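Amine Dehydrogenase (Pseudomonas putida, PDB 1JMX) probably transfers electrons through two covalently bound haems c in the haem-binding subunit of a quinohemoprotein amine dehydrogenase. Local coordinates at residues V109-V123 with A148-L162. Residues are numbered along the deposited sequence; the frame is centred on the assembly and turned at random.
Sequences VALQRRPAKEWEHLV and ALQQVVPDLAKRYPL. With HEC (heme c), chain E.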
loop_
_atom_site.group_PDB
_atom_site.type_symbol
_atom_site.label_atom_id
_atom_site.label_comp_id
_atom_site.label_asym_id
_atom_site.label_seq_id
_atom_site.Cartn_x
_atom_site.Cartn_y
_atom_site.Cartn_z
ATOM N N VAL A 109 -12.173 -6.650 -3.687
ATOM C CA VAL A 109 -13.475 -6.755 -3.050
ATOM C C VAL A 109 -14.517 -7.228 -4.068
ATOM O O VAL A 109 -15.275 -8.157 -3.800
ATOM C CB VAL A 109 -13.908 -5.378 -2.491
ATOM C CG1 VAL A 109 -15.285 -5.458 -1.865
ATOM C CG2 VAL A 109 -12.888 -4.873 -1.492
ATOM N N ALA A 110 -14.537 -6.582 -5.235
ATOM C CA ALA A 110 -15.479 -6.894 -6.309
ATOM C C ALA A 110 -15.281 -8.271 -6.944
ATOM O O ALA A 110 -16.169 -8.773 -7.627
ATOM C CB ALA A 110 -15.431 -5.811 -7.373
ATOM N N LEU A 111 -14.123 -8.883 -6.716
ATOM C CA LEU A 111 -13.845 -10.209 -7.257
ATOM C C LEU A 111 -14.273 -11.319 -6.298
ATOM O O LEU A 111 -13.782 -12.446 -6.365
ATOM C CB LEU A 111 -12.368 -10.346 -7.644
ATOM C CG LEU A 111 -11.998 -9.648 -8.952
ATOM C CD1 LEU A 111 -10.498 -9.574 -9.105
ATOM C CD2 LEU A 111 -12.635 -10.375 -10.129
ATOM N N GLN A 112 -15.198 -10.980 -5.403
ATOM C CA GLN A 112 -15.743 -11.921 -4.429
ATOM C C GLN A 112 -17.256 -11.746 -4.291
ATOM O O GLN A 112 -17.797 -10.669 -4.524
ATOM C CB GLN A 112 -15.067 -11.759 -3.059
ATOM C CG GLN A 112 -13.591 -12.134 -3.041
ATOM C CD GLN A 112 -13.079 -12.455 -1.653
ATOM O OE1 GLN A 112 -13.856 -12.748 -0.747
ATOM N NE2 GLN A 112 -11.764 -12.424 -1.485
ATOM N N ARG A 113 -17.932 -12.838 -3.960
ATOM C CA ARG A 113 -19.377 -12.845 -3.770
ATOM C C ARG A 113 -19.659 -13.483 -2.403
ATOM O O ARG A 113 -19.201 -14.588 -2.119
ATOM C CB ARG A 113 -20.052 -13.628 -4.900
ATOM C CG ARG A 113 -19.996 -12.944 -6.262
ATOM C CD ARG A 113 -20.672 -11.591 -6.192
ATOM N NE ARG A 113 -20.703 -10.886 -7.470
ATOM C CZ ARG A 113 -19.681 -10.206 -7.988
ATOM N NH1 ARG A 113 -18.519 -10.142 -7.345
ATOM N NH2 ARG A 113 -19.833 -9.551 -9.132
ATOM N N ARG A 114 -20.374 -12.768 -1.541
ATOM C CA ARG A 114 -20.665 -13.264 -0.193
ATOM C C ARG A 114 -21.998 -12.780 0.348
ATOM O O ARG A 114 -22.501 -11.738 -0.070
ATOM C CB ARG A 114 -19.618 -12.748 0.801
ATOM C CG ARG A 114 -18.174 -13.010 0.484
ATOM C CD ARG A 114 -17.326 -12.256 1.475
ATOM N NE ARG A 114 -15.909 -12.536 1.333
ATOM C CZ ARG A 114 -15.080 -12.703 2.354
ATOM N NH1 ARG A 114 -15.527 -12.627 3.598
ATOM N NH2 ARG A 114 -13.794 -12.906 2.128
ATOM N N PRO A 115 -22.604 -13.552 1.272
ATOM C CA PRO A 115 -23.880 -13.120 1.849
ATOM C C PRO A 115 -23.506 -12.072 2.908
ATOM O O PRO A 115 -22.332 -11.964 3.284
ATOM C CB PRO A 115 -24.438 -14.409 2.464
ATOM C CG PRO A 115 -23.217 -15.157 2.860
ATOM C CD PRO A 115 -22.292 -14.939 1.674
ATOM N N ALA A 116 -24.481 -11.302 3.381
ATOM C CA ALA A 116 -24.217 -10.253 4.367
ATOM C C ALA A 116 -23.416 -10.661 5.605
ATOM O O ALA A 116 -22.557 -9.904 6.048
ATOM C CB ALA A 116 -25.513 -9.572 4.780
ATOM N N LYS A 117 -23.681 -11.846 6.156
ATOM C CA LYS A 117 -22.965 -12.301 7.354
ATOM C C LYS A 117 -21.483 -12.543 7.107
ATOM O O LYS A 117 -20.659 -12.343 8.005
ATOM C CB LYS A 117 -23.624 -13.553 7.942
ATOM C CG LYS A 117 -22.881 -14.190 9.135
ATOM C CD LYS A 117 -22.668 -13.221 10.315
ATOM C CE LYS A 117 -23.984 -12.712 10.905
ATOM N NZ LYS A 117 -23.797 -11.849 12.129
ATOM N N GLU A 118 -21.147 -12.985 5.898
ATOM C CA GLU A 118 -19.757 -13.234 5.539
ATOM C C GLU A 118 -19.031 -11.908 5.297
ATOM O O GLU A 118 -17.815 -11.828 5.465
ATOM C CB GLU A 118 -19.667 -14.148 4.318
ATOM C CG GLU A 118 -20.281 -15.527 4.543
ATOM C CD GLU A 118 -19.568 -16.316 5.622
ATOM O OE1 GLU A 118 -18.339 -16.425 5.544
ATOM O OE2 GLU A 118 -20.226 -16.834 6.547
ATOM N N TRP A 119 -19.782 -10.876 4.910
ATOM C CA TRP A 119 -19.219 -9.544 4.700
ATOM C C TRP A 119 -19.031 -8.918 6.081
ATOM O O TRP A 119 -18.095 -8.147 6.295
ATOM C CB TRP A 119 -20.145 -8.650 3.850
ATOM C CG TRP A 119 -20.069 -8.867 2.354
ATOM C CD1 TRP A 119 -21.107 -9.181 1.524
ATOM C CD2 TRP A 119 -18.904 -8.762 1.514
ATOM N NE1 TRP A 119 -20.665 -9.277 0.223
ATOM C CE2 TRP A 119 -19.319 -9.028 0.186
ATOM C CE3 TRP A 119 -17.552 -8.470 1.752
ATOM C CZ2 TRP A 119 -18.433 -9.014 -0.899
ATOM C CZ3 TRP A 119 -16.666 -8.456 0.666
ATOM C CH2 TRP A 119 -17.116 -8.728 -0.640
ATOM N N GLU A 120 -19.928 -9.256 7.013
ATOM C CA GLU A 120 -19.850 -8.752 8.384
ATOM C C GLU A 120 -18.649 -9.381 9.112
ATOM O O GLU A 120 -17.945 -8.699 9.858
ATOM C CB GLU A 120 -21.134 -9.057 9.153
ATOM C CG GLU A 120 -21.143 -8.443 10.540
ATOM C CD GLU A 120 -22.187 -9.055 11.461
ATOM O OE1 GLU A 120 -21.813 -9.551 12.549
ATOM O OE2 GLU A 120 -23.379 -9.043 11.105
ATOM N N HIS A 121 -18.422 -10.676 8.887
ATOM C CA HIS A 121 -17.290 -11.380 9.493
ATOM C C HIS A 121 -16.000 -10.778 8.954
ATOM O O HIS A 121 -15.011 -10.665 9.678
ATOM C CB HIS A 121 -17.298 -12.868 9.141
ATOM C CG HIS A 121 -18.248 -13.688 9.952
ATOM N ND1 HIS A 121 -18.513 -13.430 11.281
ATOM C CD2 HIS A 121 -18.975 -14.785 9.631
ATOM C CE1 HIS A 121 -19.360 -14.330 11.743
ATOM N NE2 HIS A 121 -19.656 -15.165 10.761
ATOM N N LEU A 122 -16.013 -10.417 7.669
ATOM C CA LEU A 122 -14.848 -9.818 7.034
ATOM C C LEU A 122 -14.481 -8.491 7.690
ATOM O O LEU A 122 -13.312 -8.255 7.968
ATOM C CB LEU A 122 -15.074 -9.636 5.538
ATOM C CG LEU A 122 -13.963 -8.925 4.766
ATOM C CD1 LEU A 122 -13.812 -9.545 3.413
ATOM C CD2 LEU A 122 -14.287 -7.447 4.646
ATOM N N VAL A 123 -15.472 -7.642 7.959
ATOM C CA VAL A 123 -15.211 -6.355 8.608
ATOM C C VAL A 123 -14.581 -6.540 9.997
ATOM O O VAL A 123 -13.618 -5.854 10.342
ATOM C CB VAL A 123 -16.490 -5.505 8.731
ATOM C CG1 VAL A 123 -16.206 -4.238 9.516
ATOM C CG2 VAL A 123 -17.005 -5.144 7.356
ATOM N N ALA A 148 -19.277 0.880 8.686
ATOM C CA ALA A 148 -18.905 -0.315 7.938
ATOM C C ALA A 148 -19.922 -1.446 8.101
ATOM O O ALA A 148 -20.236 -2.145 7.142
ATOM C CB ALA A 148 -17.512 -0.774 8.350
ATOM N N LEU A 149 -20.461 -1.595 9.305
ATOM C CA LEU A 149 -21.432 -2.646 9.582
ATOM C C LEU A 149 -22.851 -2.300 9.143
ATOM O O LEU A 149 -23.557 -3.148 8.607
ATOM C CB LEU A 149 -21.432 -2.995 11.073
ATOM C CG LEU A 149 -20.155 -3.598 11.675
ATOM C CD1 LEU A 149 -20.299 -3.724 13.180
ATOM C CD2 LEU A 149 -19.852 -4.951 11.042
ATOM N N GLN A 150 -23.255 -1.053 9.358
ATOM C CA GLN A 150 -24.604 -0.616 9.015
ATOM C C GLN A 150 -24.815 -0.114 7.591
ATOM O O GLN A 150 -25.890 -0.292 7.030
ATOM C CB GLN A 150 -25.085 0.437 10.011
ATOM C CG GLN A 150 -25.306 -0.105 11.412
ATOM C CD GLN A 150 -25.450 0.996 12.446
ATOM O OE1 GLN A 150 -24.830 0.946 13.509
ATOM N NE2 GLN A 150 -26.260 2.008 12.133
ATOM N N GLN A 151 -23.806 0.529 7.017
ATOM C CA GLN A 151 -23.916 1.048 5.658
ATOM C C GLN A 151 -23.239 0.164 4.626
ATOM O O GLN A 151 -23.863 -0.255 3.652
ATOM C CB GLN A 151 -23.302 2.444 5.557
ATOM C CG GLN A 151 -24.283 3.592 5.505
ATOM C CD GLN A 151 -24.866 3.921 6.856
ATOM O OE1 GLN A 151 -26.088 3.879 7.040
ATOM N NE2 GLN A 151 -24.002 4.257 7.816
ATOM N N VAL A 152 -21.963 -0.123 4.858
ATOM C CA VAL A 152 -21.154 -0.907 3.930
ATOM C C VAL A 152 -21.505 -2.383 3.777
ATOM O O VAL A 152 -21.635 -2.864 2.653
ATOM C CB VAL A 152 -19.641 -0.756 4.239
ATOM C CG1 VAL A 152 -18.803 -1.452 3.166
ATOM C CG2 VAL A 152 -19.262 0.725 4.337
ATOM N N VAL A 153 -21.662 -3.103 4.886
ATOM C CA VAL A 153 -21.986 -4.529 4.809
ATOM C C VAL A 153 -23.232 -4.804 3.950
ATOM O O VAL A 153 -23.193 -5.660 3.075
ATOM C CB VAL A 153 -22.101 -5.185 6.218
ATOM C CG1 VAL A 153 -22.676 -6.590 6.111
ATOM C CG2 VAL A 153 -20.731 -5.229 6.882
ATOM N N PRO A 154 -24.344 -4.074 4.185
ATOM C CA PRO A 154 -25.582 -4.256 3.415
ATOM C C PRO A 154 -25.432 -3.886 1.930
ATOM O O PRO A 154 -26.119 -4.437 1.075
ATOM C CB PRO A 154 -26.553 -3.310 4.113
ATOM C CG PRO A 154 -26.058 -3.284 5.505
ATOM C CD PRO A 154 -24.584 -3.156 5.313
ATOM N N ASP A 155 -24.553 -2.931 1.637
ATOM C CA ASP A 155 -24.310 -2.500 0.263
ATOM C C ASP A 155 -23.488 -3.578 -0.436
ATOM O O ASP A 155 -23.803 -3.977 -1.553
ATOM C CB ASP A 155 -23.565 -1.150 0.248
ATOM C CG ASP A 155 -23.422 -0.562 -1.155
ATOM O OD1 ASP A 155 -22.283 -0.214 -1.554
ATOM O OD2 ASP A 155 -24.453 -0.432 -1.857
ATOM N N LEU A 156 -22.457 -4.070 0.250
ATOM C CA LEU A 156 -21.583 -5.107 -0.283
ATOM C C LEU A 156 -22.386 -6.369 -0.580
ATOM O O LEU A 156 -22.122 -7.057 -1.561
ATOM C CB LEU A 156 -20.471 -5.445 0.717
ATOM C CG LEU A 156 -19.304 -4.498 0.996
ATOM C CD1 LEU A 156 -18.503 -5.008 2.178
ATOM C CD2 LEU A 156 -18.418 -4.386 -0.228
ATOM N N ALA A 157 -23.366 -6.661 0.273
ATOM C CA ALA A 157 -24.207 -7.839 0.112
ATOM C C ALA A 157 -25.162 -7.711 -1.069
ATOM O O ALA A 157 -25.493 -8.694 -1.720
ATOM C CB ALA A 157 -24.986 -8.107 1.386
ATOM N N LYS A 158 -25.620 -6.498 -1.334
ATOM C CA LYS A 158 -26.529 -6.264 -2.447
ATOM C C LYS A 158 -25.781 -6.234 -3.790
ATOM O O LYS A 158 -26.258 -6.768 -4.799
ATOM C CB LYS A 158 -27.289 -4.954 -2.226
ATOM C CG LYS A 158 -28.307 -4.641 -3.309
ATOM C CD LYS A 158 -29.136 -3.399 -2.977
ATOM C CE LYS A 158 -30.218 -3.720 -1.951
ATOM N NZ LYS A 158 -31.195 -2.589 -1.775
ATOM N N ARG A 159 -24.599 -5.624 -3.783
ATOM C CA ARG A 159 -23.781 -5.514 -4.981
ATOM C C ARG A 159 -23.064 -6.816 -5.335
ATOM O O ARG A 159 -22.969 -7.180 -6.509
ATOM C CB ARG A 159 -22.747 -4.387 -4.826
ATOM C CG ARG A 159 -23.338 -3.038 -4.421
ATOM C CD ARG A 159 -22.472 -1.849 -4.852
ATOM N NE ARG A 159 -21.068 -1.921 -4.431
ATOM C CZ ARG A 159 -20.081 -1.211 -4.995
ATOM N NH1 ARG A 159 -20.342 -0.376 -5.994
ATOM N NH2 ARG A 159 -18.818 -1.356 -4.593
ATOM N N TYR A 160 -22.573 -7.517 -4.315
ATOM C CA TYR A 160 -21.838 -8.762 -4.521
ATOM C C TYR A 160 -22.371 -9.907 -3.670
ATOM O O TYR A 160 -21.677 -10.380 -2.777
ATOM C CB TYR A 160 -20.363 -8.551 -4.179
ATOM C CG TYR A 160 -19.752 -7.305 -4.762
ATOM C CD1 TYR A 160 -19.135 -6.368 -3.938
ATOM C CD2 TYR A 160 -19.772 -7.068 -6.139
ATOM C CE1 TYR A 160 -18.549 -5.223 -4.464
ATOM C CE2 TYR A 160 -19.186 -5.929 -6.686
ATOM C CZ TYR A 160 -18.572 -5.008 -5.844
ATOM O OH TYR A 160 -17.959 -3.884 -6.369
ATOM N N PRO A 161 -23.592 -10.392 -3.967
ATOM C CA PRO A 161 -24.256 -11.485 -3.247
ATOM C C PRO A 161 -23.743 -12.871 -3.593
ATOM O O PRO A 161 -23.281 -13.112 -4.705
ATOM C CB PRO A 161 -25.706 -11.327 -3.683
ATOM C CG PRO A 161 -25.562 -10.921 -5.106
ATOM C CD PRO A 161 -24.460 -9.888 -5.046
ATOM N N LEU A 162 -23.872 -13.790 -2.644
ATOM C CA LEU A 162 -23.440 -15.171 -2.830
ATOM C C LEU A 162 -24.222 -15.796 -3.984
ATOM O O LEU A 162 -23.654 -16.449 -4.853
ATOM C CB LEU A 162 -23.678 -15.963 -1.543
ATOM C CG LEU A 162 -22.777 -17.155 -1.212
ATOM C CD1 LEU A 162 -23.464 -18.456 -1.534
ATOM C CD2 LEU A 162 -21.438 -17.038 -1.916
HETATM FE FE HEC E . -9.219 -5.714 3.065
HETATM C CHA HEC E . -7.739 -8.659 2.521
HETATM C CHB HEC E . -12.072 -6.960 1.758
HETATM C CHC HEC E . -10.798 -2.801 3.766
HETATM C CHD HEC E . -6.315 -4.490 4.418
HETATM N NA HEC E . -9.772 -7.420 2.285
HETATM C C1A HEC E . -9.031 -8.545 2.127
HETATM C C2A HEC E . -9.781 -9.602 1.508
HETATM C C3A HEC E . -10.998 -9.113 1.280
HETATM C C4A HEC E . -10.995 -7.765 1.777
HETATM C CMA HEC E . -12.165 -9.846 0.642
HETATM C CAA HEC E . -9.262 -10.991 1.210
HETATM C CBA HEC E . -10.047 -11.905 2.149
HETATM C CGA HEC E . -9.718 -13.375 2.097
HETATM O O1A HEC E . -8.857 -13.806 1.349
HETATM O O2A HEC E . -10.337 -14.109 2.838
HETATM N NB HEC E . -11.025 -5.028 2.813
HETATM C C1B HEC E . -12.118 -5.683 2.245
HETATM C C2B HEC E . -13.314 -4.909 2.247
HETATM C C3B HEC E . -12.974 -3.731 2.842
HETATM C C4B HEC E . -11.545 -3.799 3.169
HETATM C CMB HEC E . -14.692 -5.346 1.709
HETATM C CAB HEC E . -13.974 -2.612 3.093
HETATM C CBB HEC E . -14.443 -2.457 4.542
HETATM N NC HEC E . -8.662 -4.004 3.885
HETATM C C1C HEC E . -9.448 -2.890 4.091
HETATM C C2C HEC E . -8.709 -1.822 4.697
HETATM C C3C HEC E . -7.463 -2.271 4.870
HETATM C C4C HEC E . -7.425 -3.645 4.383
HETATM C CMC HEC E . -9.275 -0.446 5.056
HETATM C CAC HEC E . -6.328 -1.390 5.346
HETATM C CBC HEC E . -6.033 -1.246 6.826
HETATM N ND HEC E . -7.415 -6.416 3.406
HETATM C C1D HEC E . -6.316 -5.802 3.971
HETATM C C2D HEC E . -5.171 -6.714 4.048
HETATM C C3D HEC E . -5.640 -7.892 3.500
HETATM C C4D HEC E . -6.978 -7.671 3.119
HETATM C CMD HEC E . -3.791 -6.397 4.615
HETATM C CAD HEC E . -4.973 -9.256 3.279
HETATM C CBD HEC E . -3.529 -9.389 3.628
HETATM C CGD HEC E . -2.670 -9.174 2.427
HETATM O O1D HEC E . -3.121 -8.484 1.484
HETATM O O2D HEC E . -1.531 -9.691 2.406
#
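The backbone O of Tyr160 takes the N-H of Arg114 at 3.0 Å from N to O, with 164° at the hydrogen. Trp119 NE1 adds a weak bond to Tyr160 O at 3.4 Å. This ties the residue just past helix 144-159 to the loop before helix 116-129 and to that helix itself, in the cytochrome c-like haem domain. The axes of 116-123 and 148-159 are inclined at 135°, well off antiparallel. Val153 is a knob in a hole formed by Ala116, Trp119, Glu120 and Val123. The Trp119 indole is sandwiched: Leu156 CB makes a CH-pi contact 3.6 Å from the five-membered ring centroid, and Arg114 CD lies over the opposite face. Trp119, Leu156 and Val109 also reach one methyl of haem c, CMB. Arg113 bends at chi2 (-59°), which sets one face of its guanidinium against Tyr160 CD2. Arg113 NH1 donates to Ala110 O (2.7 Å) and Gln112 O (3.0 Å). A leucine in place of Arg113 would probably leave both carbonyls without this donor and Tyr160 CD2 without the guanidinium beside it. On one face of the Tyr160 ring, Ala110 CA sits 3.9 Å from the centroid, while Arg159 CB covers the other.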